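Side-chain contact in membrane protein, putative (Geobacter sulfurreducens PCA, PDB 2QYB), which is of unproven function but may combine transmembrane transport with phosphatase activity in the full-length membrane protein, of which this chain is the GAF domain: residues 124-129 / 146-151. Residues are numbered along the deposited sequence; the frame is centred on the assembly and turned at random.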
ATOM      1  N   GLY A 124      -8.713 -10.240 -12.679  1.00 33.14           N
ATOM      2  CA  GLY A 124      -8.062  -8.951 -12.600  1.00 32.94           C
ATOM      3  C   GLY A 124      -7.171  -8.625 -13.791  1.00 32.68           C
ATOM      4  O   GLY A 124      -7.041  -9.415 -14.722  1.00 32.30           O
ATOM      5  N   ILE A 125      -6.585  -7.422 -13.746  1.00 31.80           N
ATOM      6  CA  ILE A 125      -5.614  -6.928 -14.721  1.00 31.19           C
ATOM      7  C   ILE A 125      -4.336  -6.376 -14.034  1.00 29.58           C
ATOM      8  O   ILE A 125      -4.400  -5.660 -13.082  1.00 30.04           O
ATOM      9  CB  ILE A 125      -6.238  -5.828 -15.602  1.00 30.88           C
ATOM     10  CG1 ILE A 125      -7.371  -6.429 -16.465  1.00 33.49           C
ATOM     11  CG2 ILE A 125      -5.216  -5.223 -16.528  1.00 30.44           C
ATOM     12  CD1 ILE A 125      -6.919  -7.491 -17.538  1.00 31.44           C
ATOM     13  N   LEU A 126      -3.191  -6.758 -14.543  1.00 28.20           N
ATOM     14  CA  LEU A 126      -1.952  -6.147 -14.210  1.00 28.22           C
ATOM     15  C   LEU A 126      -1.657  -5.156 -15.329  1.00 27.91           C
ATOM     16  O   LEU A 126      -1.493  -5.575 -16.450  1.00 27.43           O
ATOM     17  CB  LEU A 126      -0.840  -7.223 -14.115  1.00 27.93           C
ATOM     18  CG  LEU A 126       0.594  -6.708 -14.086  1.00 28.32           C
ATOM     19  CD1 LEU A 126       0.788  -5.789 -12.838  1.00 26.46           C
ATOM     20  CD2 LEU A 126       1.691  -7.855 -14.214  1.00 27.54           C
ATOM     21  N   SER A 127      -1.619  -3.857 -15.012  1.00 27.82           N
ATOM     22  CA  SER A 127      -1.369  -2.777 -15.981  1.00 28.77           C
ATOM     23  C   SER A 127      -0.021  -2.170 -15.677  1.00 29.05           C
ATOM     24  O   SER A 127       0.257  -1.874 -14.526  1.00 28.54           O
ATOM     25  CB  SER A 127      -2.426  -1.659 -15.869  1.00 28.25           C
ATOM     26  OG  SER A 127      -3.766  -2.179 -15.828  1.00 29.99           O
ATOM     27  N   VAL A 128       0.806  -1.942 -16.688  1.00 30.46           N
ATOM     28  CA  VAL A 128       2.141  -1.355 -16.466  1.00 31.09           C
ATOM     29  C   VAL A 128       2.494  -0.283 -17.489  1.00 32.37           C
ATOM     30  O   VAL A 128       2.166  -0.378 -18.658  1.00 33.08           O
ATOM     31  CB  VAL A 128       3.232  -2.454 -16.487  1.00 31.22           C
ATOM     32  CG1 VAL A 128       2.926  -3.507 -15.430  1.00 32.74           C
ATOM     33  CG2 VAL A 128       3.307  -3.142 -17.853  1.00 32.41           C
ATOM     34  N   PHE A 129       3.234   0.716 -17.045  1.00 33.38           N
ATOM     35  CA  PHE A 129       3.465   1.924 -17.836  1.00 33.61           C
ATOM     36  C   PHE A 129       4.904   2.372 -17.684  1.00 33.53           C
ATOM     37  O   PHE A 129       5.418   2.395 -16.603  1.00 34.53           O
ATOM     38  CB  PHE A 129       2.561   3.039 -17.319  1.00 32.24           C
ATOM     39  CG  PHE A 129       1.121   2.665 -17.256  1.00 33.31           C
ATOM     40  CD1 PHE A 129       0.238   3.024 -18.323  1.00 33.33           C
ATOM     41  CD2 PHE A 129       0.613   1.974 -16.139  1.00 30.33           C
ATOM     42  CE1 PHE A 129      -1.089   2.698 -18.273  1.00 29.40           C
ATOM     43  CE2 PHE A 129      -0.704   1.642 -16.092  1.00 29.68           C
ATOM     44  CZ  PHE A 129      -1.572   1.993 -17.158  1.00 30.19           C
ATOM     45  N   GLU A 146       3.572 -12.093 -17.803  1.00 35.32           N
ATOM     46  CA  GLU A 146       2.608 -13.161 -17.705  1.00 36.87           C
ATOM     47  C   GLU A 146       3.002 -14.103 -16.585  1.00 35.81           C
ATOM     48  O   GLU A 146       2.135 -14.662 -15.912  1.00 35.46           O
ATOM     49  CB  GLU A 146       2.512 -13.924 -19.034  1.00 37.07           C
ATOM     50  CG  GLU A 146       1.836 -13.112 -20.093  1.00 37.63           C
ATOM     51  CD  GLU A 146       1.616 -13.892 -21.396  1.00 40.98           C
ATOM     52  OE1 GLU A 146       2.618 -14.080 -22.173  1.00 43.96           O
ATOM     53  OE2 GLU A 146       0.418 -14.287 -21.643  1.00 44.97           O
ATOM     54  N   SER A 147       4.297 -14.273 -16.350  1.00 35.86           N
ATOM     55  CA  SER A 147       4.705 -15.109 -15.198  1.00 36.14           C
ATOM     56  C   SER A 147       4.341 -14.377 -13.895  1.00 35.94           C
ATOM     57  O   SER A 147       3.708 -14.943 -12.991  1.00 36.87           O
ATOM     58  CB  SER A 147       6.201 -15.446 -15.199  1.00 35.48           C
ATOM     59  OG  SER A 147       6.502 -16.394 -16.185  1.00 35.12           O
ATOM     60  N   LEU A 148       4.715 -13.114 -13.812  1.00 35.00           N
ATOM     61  CA  LEU A 148       4.323 -12.327 -12.667  1.00 35.02           C
ATOM     62  C   LEU A 148       2.778 -12.484 -12.441  1.00 35.14           C
ATOM     63  O   LEU A 148       2.317 -12.706 -11.312  1.00 35.46           O
ATOM     64  CB  LEU A 148       4.741 -10.846 -12.878  1.00 35.00           C
ATOM     65  CG  LEU A 148       4.890  -9.846 -11.679  1.00 35.54           C
ATOM     66  CD1 LEU A 148       4.656  -8.435 -12.121  1.00 31.99           C
ATOM     67  CD2 LEU A 148       4.090 -10.134 -10.377  1.00 33.81           C
ATOM     68  N   ALA A 149       2.000 -12.392 -13.528  1.00 34.50           N
ATOM     69  CA  ALA A 149       0.524 -12.310 -13.457  1.00 34.19           C
ATOM     70  C   ALA A 149      -0.056 -13.632 -12.941  1.00 34.22           C
ATOM     71  O   ALA A 149      -1.045 -13.644 -12.153  1.00 33.85           O
ATOM     72  CB  ALA A 149      -0.095 -11.891 -14.845  1.00 31.67           C
ATOM     73  N   GLY A 150       0.574 -14.737 -13.371  1.00 34.24           N
ATOM     74  CA  GLY A 150       0.189 -16.059 -12.919  1.00 33.76           C
ATOM     75  C   GLY A 150       0.447 -16.301 -11.441  1.00 33.78           C
ATOM     76  O   GLY A 150      -0.336 -16.990 -10.765  1.00 32.52           O
ATOM     77  N   GLN A 151       1.553 -15.741 -10.945  1.00 34.26           N
ATOM     78  CA  GLN A 151       1.930 -15.878  -9.527  1.00 34.85           C
ATOM     79  C   GLN A 151       1.024 -15.009  -8.636  1.00 35.00           C
ATOM     80  O   GLN A 151       0.698 -15.408  -7.503  1.00 34.97           O
ATOM     81  CB  GLN A 151       3.413 -15.555  -9.309  1.00 34.55           C
ATOM     82  CG  GLN A 151       4.380 -16.562 -10.013  1.00 36.82           C
ATOM     83  CD  GLN A 151       5.740 -16.697  -9.315  1.00 37.35           C
ATOM     84  OE1 GLN A 151       6.649 -17.446  -9.767  1.00 39.42           O
ATOM     85  NE2 GLN A 151       5.889 -15.978  -8.196  1.00 38.28           N
TER
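Leu126, on strand 124-130, meets the helix 139-158 through one methyl group, which reaches both Leu148 and Ala149. All contacts across the interface are apolar. The closest joins Leu126 CD2 to Leu148 CD1 at 3.7 Å, methyl against methyl, with the two leucine side chains crossing at about a right angle. In Leu126, CG lies anti to the backbone N (chi1 166°), which carries the fork of the side chain out from the strand, and chi2 of 60° turns CD2 toward the helix. Leu148 answers with CD1, its other methyl, CD2, lying farther from Leu126. The second contact is looser: Leu126 CD2 stands 4.5 Å from Ala149 CB. The small Ala149 side chain is consistent with the 6.7 Å separation of Leu126 CA and Ala149 CA.

No hydrogen bond links the two segments; the strand's backbone bonds run to its neighbours in the sheet. Leu126 forms backbone hydrogen bonds with Ile113 of strand 109-115, while Ile125 and Ser127 make theirs with the backbones of Arg41 and Val39 of strand 37-43. On the helix, Gly150 N donates to Glu146 O at 3.0 Å in the regular helical pattern.

Neighbouring side chains extend the apolar layer: Leu126 also touches Ile40, and Ala149 touches Ile113, so residues from three adjacent strands line this side of the sheet. Ile125 instead points away from the helix and packs on Ile75, Ala78 and Phe79 of helix 74-81. This layering, a central antiparallel sheet with helices packed against it, is that of a GAF domain. Between 124-129 and 146-151 the contact joining helix 139-158 to the middle strand of the five is thus apolar, and its hold is probably dispersion and exclusion of water, without a hydrogen bond to fix its direction.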